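Local structure of vanadium-dependent bromoperoxidase (Corallina officinalis, 1QHB) at residues Asp501-Glu511 with Ser522-Glu533. The protein uses vanadate and hydrogen peroxide to halogenate organic substrates, brominating them with bromide, and works as a calcium-stabilised homododecamer. Numbering follows the deposited sequence.
Sequences DANFQIDQVFE and SSFPGPLTVAGE
The Phe504 and Phe524 rings are each met at the edge: Val530 CG2 lies near the plane of the Phe504 ring, and Val509 CG2 near that of Phe524, 4.5 Å from Phe524 CD2. Beyond the two segments, Phe524 touches Val233, and Arg44 of the second subunit packs on Phe504 and Gln505. The extended amide chain of Gln505 runs alongside the Pro527 ring, pointing the same way, with Gln505 NE2 3.5 Å from Pro527 CG. Pro527 follows a cis peptide bond, and its CB also meets Asp507 OD1.

A two-residue antiparallel pairing joins the segments, which flank the hairpin 510-512/519-521, away from the vanadate and calcium sites. Ile506 N donates to Leu528 O almost straight (2.7 Å, 178°), and Leu528 N returns a bond to Ile506 O; Gln505 and Thr529 form the neighbouring non-hydrogen-bonded pair. Val509, with CG1 anti to its backbone N (chi1 -167°), sets that methyl 3.8 Å from Leu528 CD1, the two side chains crossing at about a right angle. Its CG2 faces Gly526 CA.

Past the strand, backbone bonding continues to the first turn of helix 530-548. Val530 N bonds Phe504 O, and Ala531 N reaches a lone pair of Ala502 O at 2.7 Å in the carbonyl plane. Thr529 is the N-cap: its OG1 accepts from Gly532 N and shares a water with Asn503 OD1. Carbonyls of the Asp501-Phe504 type I turn thus take two helix-start amides, and the Thr529 side chain a third.

At the far end Ser522 N bonds Val509 O. Ser522 OG, swung opposite the backbone N (chi1 167°), donates to the anti lone pair of Glu511 OE2 (2.6 Å) while accepting from Phe524 N in an ST turn. Accepting this hydrogen bond would probably favour the charged form of the Glu511 carboxylate, and the doubly engaged hydroxyl ties the turn to strand 510-512.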
ATOM      1  N   ASP A 501      44.831  -9.721  -6.242  1.00 12.37           N
ATOM      2  CA  ASP A 501      45.354  -8.727  -7.207  1.00 14.60           C
ATOM      3  C   ASP A 501      45.631  -9.563  -8.441  1.00 15.70           C
ATOM      4  O   ASP A 501      46.746 -10.189  -8.525  1.00 14.22           O
ATOM      5  CB  ASP A 501      46.637  -8.097  -6.658  1.00 12.41           C
ATOM      6  CG  ASP A 501      47.195  -6.969  -7.476  1.00 19.67           C
ATOM      7  OD1 ASP A 501      46.690  -6.665  -8.570  1.00 16.76           O
ATOM      8  OD2 ASP A 501      48.174  -6.306  -7.066  1.00 18.01           O
ATOM      9  N   ALA A 502      44.685  -9.751  -9.328  1.00 16.99           N
ATOM     10  CA  ALA A 502      44.797 -10.689 -10.437  1.00 16.48           C
ATOM     11  C   ALA A 502      45.912 -10.475 -11.429  1.00 15.08           C
ATOM     12  O   ALA A 502      46.317 -11.449 -12.114  1.00 14.88           O
ATOM     13  CB  ALA A 502      43.453 -10.704 -11.160  1.00 11.52           C
ATOM     14  N   ASN A 503      46.379  -9.251 -11.610  1.00 13.69           N
ATOM     15  CA  ASN A 503      47.456  -8.976 -12.560  1.00 14.44           C
ATOM     16  C   ASN A 503      48.843  -9.071 -11.937  1.00 12.99           C
ATOM     17  O   ASN A 503      49.832  -8.760 -12.600  1.00 14.96           O
ATOM     18  CB  ASN A 503      47.285  -7.574 -13.189  1.00 14.59           C
ATOM     19  CG  ASN A 503      46.051  -7.600 -14.049  1.00 23.09           C
ATOM     20  OD1 ASN A 503      45.784  -8.429 -14.886  1.00 17.94           O
ATOM     21  ND2 ASN A 503      45.107  -6.724 -13.909  1.00 13.21           N
ATOM     22  N   PHE A 504      48.943  -9.449 -10.672  1.00 12.46           N
ATOM     23  CA  PHE A 504      50.242  -9.637 -10.033  1.00 14.54           C
ATOM     24  C   PHE A 504      50.944 -10.721 -10.850  1.00 15.62           C
ATOM     25  O   PHE A 504      50.255 -11.638 -11.341  1.00 15.31           O
ATOM     26  CB  PHE A 504      50.057 -10.066  -8.596  1.00 16.38           C
ATOM     27  CG  PHE A 504      51.221 -10.365  -7.701  1.00 17.65           C
ATOM     28  CD1 PHE A 504      51.895  -9.351  -7.086  1.00 16.46           C
ATOM     29  CD2 PHE A 504      51.674 -11.663  -7.514  1.00 18.17           C
ATOM     30  CE1 PHE A 504      52.972  -9.628  -6.260  1.00 20.39           C
ATOM     31  CE2 PHE A 504      52.752 -11.963  -6.721  1.00 18.85           C
ATOM     32  CZ  PHE A 504      53.405 -10.931  -6.069  1.00 16.76           C
ATOM     33  N   GLN A 505      52.247 -10.592 -11.002  1.00 15.37           N
ATOM     34  CA  GLN A 505      52.998 -11.544 -11.802  1.00 16.79           C
ATOM     35  C   GLN A 505      53.641 -12.663 -10.990  1.00 16.96           C
ATOM     36  O   GLN A 505      54.008 -12.599  -9.822  1.00 17.46           O
ATOM     37  CB  GLN A 505      54.045 -10.760 -12.594  1.00 12.29           C
ATOM     38  CG  GLN A 505      53.377  -9.842 -13.607  1.00 24.04           C
ATOM     39  CD  GLN A 505      54.310  -8.935 -14.380  1.00 25.21           C
ATOM     40  OE1 GLN A 505      53.846  -8.170 -15.219  1.00 35.58           O
ATOM     41  NE2 GLN A 505      55.588  -8.987 -14.113  1.00 26.63           N
ATOM     42  N   ILE A 506      53.671 -13.827 -11.651  1.00 17.57           N
ATOM     43  CA  ILE A 506      54.311 -15.038 -11.173  1.00 18.83           C
ATOM     44  C   ILE A 506      55.597 -15.211 -11.988  1.00 18.75           C
ATOM     45  O   ILE A 506      55.576 -15.326 -13.224  1.00 16.48           O
ATOM     46  CB  ILE A 506      53.403 -16.263 -11.323  1.00 28.81           C
ATOM     47  CG1 ILE A 506      52.068 -16.088 -10.553  1.00 27.58           C
ATOM     48  CG2 ILE A 506      54.104 -17.508 -10.805  1.00 23.24           C
ATOM     49  CD1 ILE A 506      51.036 -17.124 -10.967  1.00 24.24           C
ATOM     50  N   ASP A 507      56.724 -15.145 -11.316  1.00 19.24           N
ATOM     51  CA  ASP A 507      58.020 -15.229 -11.964  1.00 24.90           C
ATOM     52  C   ASP A 507      58.648 -16.613 -12.056  1.00 25.35           C
ATOM     53  O   ASP A 507      59.545 -16.789 -12.881  1.00 29.09           O
ATOM     54  CB  ASP A 507      59.000 -14.301 -11.220  1.00 40.82           C
ATOM     55  CG  ASP A 507      58.520 -12.862 -11.234  1.00 51.00           C
ATOM     56  OD1 ASP A 507      58.108 -12.387 -12.314  1.00 55.19           O
ATOM     57  OD2 ASP A 507      58.554 -12.227 -10.160  1.00 58.87           O
ATOM     58  N   GLN A 508      58.245 -17.580 -11.257  1.00 23.25           N
ATOM     59  CA  GLN A 508      58.777 -18.935 -11.279  1.00 23.84           C
ATOM     60  C   GLN A 508      57.787 -19.832 -12.024  1.00 20.38           C
ATOM     61  O   GLN A 508      56.621 -19.943 -11.614  1.00 23.96           O
ATOM     62  CB  GLN A 508      58.963 -19.498  -9.890  1.00 34.50           C
ATOM     63  CG  GLN A 508      59.959 -18.854  -8.945  1.00 50.05           C
ATOM     64  CD  GLN A 508      60.036 -19.685  -7.662  1.00 65.48           C
ATOM     65  OE1 GLN A 508      59.064 -19.830  -6.916  1.00 70.18           O
ATOM     66  NE2 GLN A 508      61.211 -20.255  -7.412  1.00 68.51           N
ATOM     67  N   VAL A 509      58.185 -20.358 -13.157  1.00 13.60           N
ATOM     68  CA  VAL A 509      57.350 -21.183 -13.989  1.00 16.92           C
ATOM     69  C   VAL A 509      57.880 -22.600 -13.992  1.00 22.10           C
ATOM     70  O   VAL A 509      59.042 -22.823 -14.318  1.00 22.34           O
ATOM     71  CB  VAL A 509      57.227 -20.670 -15.428  1.00 16.94           C
ATOM     72  CG1 VAL A 509      56.108 -21.381 -16.178  1.00 12.69           C
ATOM     73  CG2 VAL A 509      56.913 -19.172 -15.445  1.00 18.28           C
ATOM     74  N   PHE A 510      57.030 -23.548 -13.581  1.00 19.40           N
ATOM     75  CA  PHE A 510      57.408 -24.934 -13.513  1.00 15.43           C
ATOM     76  C   PHE A 510      56.603 -25.807 -14.448  1.00 16.51           C
ATOM     77  O   PHE A 510      55.516 -25.446 -14.825  1.00 18.30           O
ATOM     78  CB  PHE A 510      57.165 -25.468 -12.104  1.00 13.02           C
ATOM     79  CG  PHE A 510      58.101 -24.887 -11.096  1.00 20.14           C
ATOM     80  CD1 PHE A 510      59.406 -25.343 -10.995  1.00 22.02           C
ATOM     81  CD2 PHE A 510      57.681 -23.837 -10.306  1.00 21.97           C
ATOM     82  CE1 PHE A 510      60.276 -24.751 -10.078  1.00 22.06           C
ATOM     83  CE2 PHE A 510      58.539 -23.253  -9.395  1.00 20.67           C
ATOM     84  CZ  PHE A 510      59.836 -23.711  -9.271  1.00 21.24           C
ATOM     85  N   GLU A 511      57.114 -26.941 -14.796  1.00 15.85           N
ATOM     86  CA  GLU A 511      56.439 -27.966 -15.601  1.00 16.07           C
ATOM     87  C   GLU A 511      56.821 -29.332 -14.993  1.00 15.86           C
ATOM     88  O   GLU A 511      57.786 -29.367 -14.203  1.00 16.81           O
ATOM     89  CB  GLU A 511      56.894 -27.954 -17.029  1.00 15.43           C
ATOM     90  CG  GLU A 511      56.340 -26.860 -17.916  1.00 30.56           C
ATOM     91  CD  GLU A 511      57.048 -26.877 -19.270  1.00 35.57           C
ATOM     92  OE1 GLU A 511      56.876 -27.920 -19.924  1.00 39.27           O
ATOM     93  OE2 GLU A 511      57.726 -25.894 -19.633  1.00 31.53           O
ATOM     94  N   SER A 522      60.557 -24.426 -16.151  1.00 23.33           N
ATOM     95  CA  SER A 522      60.094 -24.481 -17.529  1.00 23.16           C
ATOM     96  C   SER A 522      61.024 -23.746 -18.485  1.00 23.90           C
ATOM     97  O   SER A 522      61.710 -22.809 -18.080  1.00 19.98           O
ATOM     98  CB  SER A 522      58.713 -23.792 -17.545  1.00 22.00           C
ATOM     99  OG  SER A 522      58.299 -23.528 -18.864  1.00 20.49           O
ATOM    100  N   SER A 523      60.872 -23.979 -19.790  1.00 24.19           N
ATOM    101  CA  SER A 523      61.709 -23.213 -20.744  1.00 31.59           C
ATOM    102  C   SER A 523      61.014 -21.884 -21.045  1.00 31.60           C
ATOM    103  O   SER A 523      61.622 -20.957 -21.574  1.00 32.34           O
ATOM    104  CB  SER A 523      61.950 -23.990 -22.032  1.00 31.54           C
ATOM    105  OG  SER A 523      60.670 -24.388 -22.526  1.00 51.89           O
ATOM    106  N   PHE A 524      59.711 -21.810 -20.760  1.00 29.91           N
ATOM    107  CA  PHE A 524      59.002 -20.542 -20.905  1.00 28.27           C
ATOM    108  C   PHE A 524      59.548 -19.613 -19.823  1.00 29.42           C
ATOM    109  O   PHE A 524      59.606 -19.901 -18.624  1.00 32.73           O
ATOM    110  CB  PHE A 524      57.509 -20.749 -20.766  1.00 23.92           C
ATOM    111  CG  PHE A 524      56.721 -19.494 -20.943  1.00 25.22           C
ATOM    112  CD1 PHE A 524      56.429 -19.032 -22.218  1.00 23.75           C
ATOM    113  CD2 PHE A 524      56.266 -18.778 -19.833  1.00 23.90           C
ATOM    114  CE1 PHE A 524      55.672 -17.888 -22.388  1.00 27.21           C
ATOM    115  CE2 PHE A 524      55.539 -17.607 -19.995  1.00 25.42           C
ATOM    116  CZ  PHE A 524      55.246 -17.182 -21.292  1.00 25.88           C
ATOM    117  N   PRO A 525      60.028 -18.453 -20.218  1.00 33.08           N
ATOM    118  CA  PRO A 525      60.596 -17.498 -19.296  1.00 37.01           C
ATOM    119  C   PRO A 525      59.621 -16.974 -18.244  1.00 42.61           C
ATOM    120  O   PRO A 525      59.981 -16.816 -17.067  1.00 47.01           O
ATOM    121  CB  PRO A 525      61.051 -16.341 -20.175  1.00 36.49           C
ATOM    122  CG  PRO A 525      60.949 -16.792 -21.587  1.00 37.16           C
ATOM    123  CD  PRO A 525      60.025 -17.987 -21.636  1.00 35.19           C
ATOM    124  N   GLY A 526      58.397 -16.630 -18.655  1.00 41.16           N
ATOM    125  CA  GLY A 526      57.451 -16.012 -17.720  1.00 37.97           C
ATOM    126  C   GLY A 526      57.619 -14.516 -18.002  1.00 37.79           C
ATOM    127  O   GLY A 526      58.273 -14.145 -18.976  1.00 42.41           O
ATOM    128  N   PRO A 527      57.040 -13.676 -17.181  1.00 35.86           N
ATOM    129  CA  PRO A 527      56.222 -14.122 -16.061  1.00 30.11           C
ATOM    130  C   PRO A 527      54.829 -14.449 -16.569  1.00 25.90           C
ATOM    131  O   PRO A 527      54.430 -14.207 -17.703  1.00 22.54           O
ATOM    132  CB  PRO A 527      56.215 -12.853 -15.186  1.00 28.63           C
ATOM    133  CG  PRO A 527      56.074 -11.780 -16.228  1.00 31.95           C
ATOM    134  CD  PRO A 527      57.070 -12.191 -17.292  1.00 33.08           C
ATOM    135  N   LEU A 528      54.025 -15.022 -15.709  1.00 24.35           N
ATOM    136  CA  LEU A 528      52.615 -15.306 -15.976  1.00 19.42           C
ATOM    137  C   LEU A 528      51.852 -14.423 -15.002  1.00 18.13           C
ATOM    138  O   LEU A 528      52.487 -13.902 -14.080  1.00 16.65           O
ATOM    139  CB  LEU A 528      52.393 -16.788 -15.664  1.00 19.11           C
ATOM    140  CG  LEU A 528      53.072 -17.770 -16.642  1.00 19.68           C
ATOM    141  CD1 LEU A 528      52.979 -19.189 -16.125  1.00 17.42           C
ATOM    142  CD2 LEU A 528      52.393 -17.677 -18.001  1.00 13.67           C
ATOM    143  N   THR A 529      50.556 -14.242 -15.124  1.00 16.09           N
ATOM    144  CA  THR A 529      49.824 -13.448 -14.140  1.00 13.82           C
ATOM    145  C   THR A 529      48.901 -14.431 -13.432  1.00 12.98           C
ATOM    146  O   THR A 529      48.542 -15.475 -14.024  1.00 12.54           O
ATOM    147  CB  THR A 529      48.976 -12.331 -14.787  1.00 14.63           C
ATOM    148  OG1 THR A 529      48.010 -12.905 -15.672  1.00 12.79           O
ATOM    149  CG2 THR A 529      49.795 -11.423 -15.695  1.00 10.58           C
ATOM    150  N   VAL A 530      48.445 -14.063 -12.258  1.00 11.98           N
ATOM    151  CA  VAL A 530      47.493 -14.838 -11.495  1.00 10.83           C
ATOM    152  C   VAL A 530      46.218 -15.030 -12.286  1.00 12.06           C
ATOM    153  O   VAL A 530      45.639 -16.126 -12.352  1.00 13.47           O
ATOM    154  CB  VAL A 530      47.202 -14.111 -10.163  1.00 13.19           C
ATOM    155  CG1 VAL A 530      46.061 -14.770  -9.369  1.00  7.13           C
ATOM    156  CG2 VAL A 530      48.440 -14.109  -9.296  1.00  7.40           C
ATOM    157  N   ALA A 531      45.716 -13.979 -12.940  1.00 12.13           N
ATOM    158  CA  ALA A 531      44.473 -14.083 -13.710  1.00 13.41           C
ATOM    159  C   ALA A 531      44.622 -15.079 -14.845  1.00 13.87           C
ATOM    160  O   ALA A 531      43.680 -15.857 -15.147  1.00 13.68           O
ATOM    161  CB  ALA A 531      44.027 -12.746 -14.292  1.00  9.08           C
ATOM    162  N   GLY A 532      45.733 -14.993 -15.592  1.00 12.00           N
ATOM    163  CA  GLY A 532      45.879 -15.934 -16.721  1.00  8.83           C
ATOM    164  C   GLY A 532      46.054 -17.369 -16.240  1.00 10.99           C
ATOM    165  O   GLY A 532      45.561 -18.260 -16.906  1.00 10.29           O
ATOM    166  N   GLU A 533      46.705 -17.648 -15.099  1.00 10.70           N
ATOM    167  CA  GLU A 533      46.862 -18.996 -14.594  1.00 10.14           C
ATOM    168  C   GLU A 533      45.573 -19.489 -13.899  1.00 11.19           C
ATOM    169  O   GLU A 533      45.375 -20.697 -13.744  1.00 10.97           O
ATOM    170  CB  GLU A 533      48.047 -19.082 -13.623  1.00 12.44           C
ATOM    171  CG  GLU A 533      49.415 -18.982 -14.322  1.00 12.39           C
ATOM    172  CD  GLU A 533      49.558 -20.101 -15.356  1.00 14.03           C
ATOM    173  OE1 GLU A 533      49.704 -21.279 -14.923  1.00 15.12           O
ATOM    174  OE2 GLU A 533      49.473 -19.773 -16.556  1.00 11.43           O
TER
HETATM  175  O   HOH W   1      46.552 -10.623 -16.538  1.00 31.56           O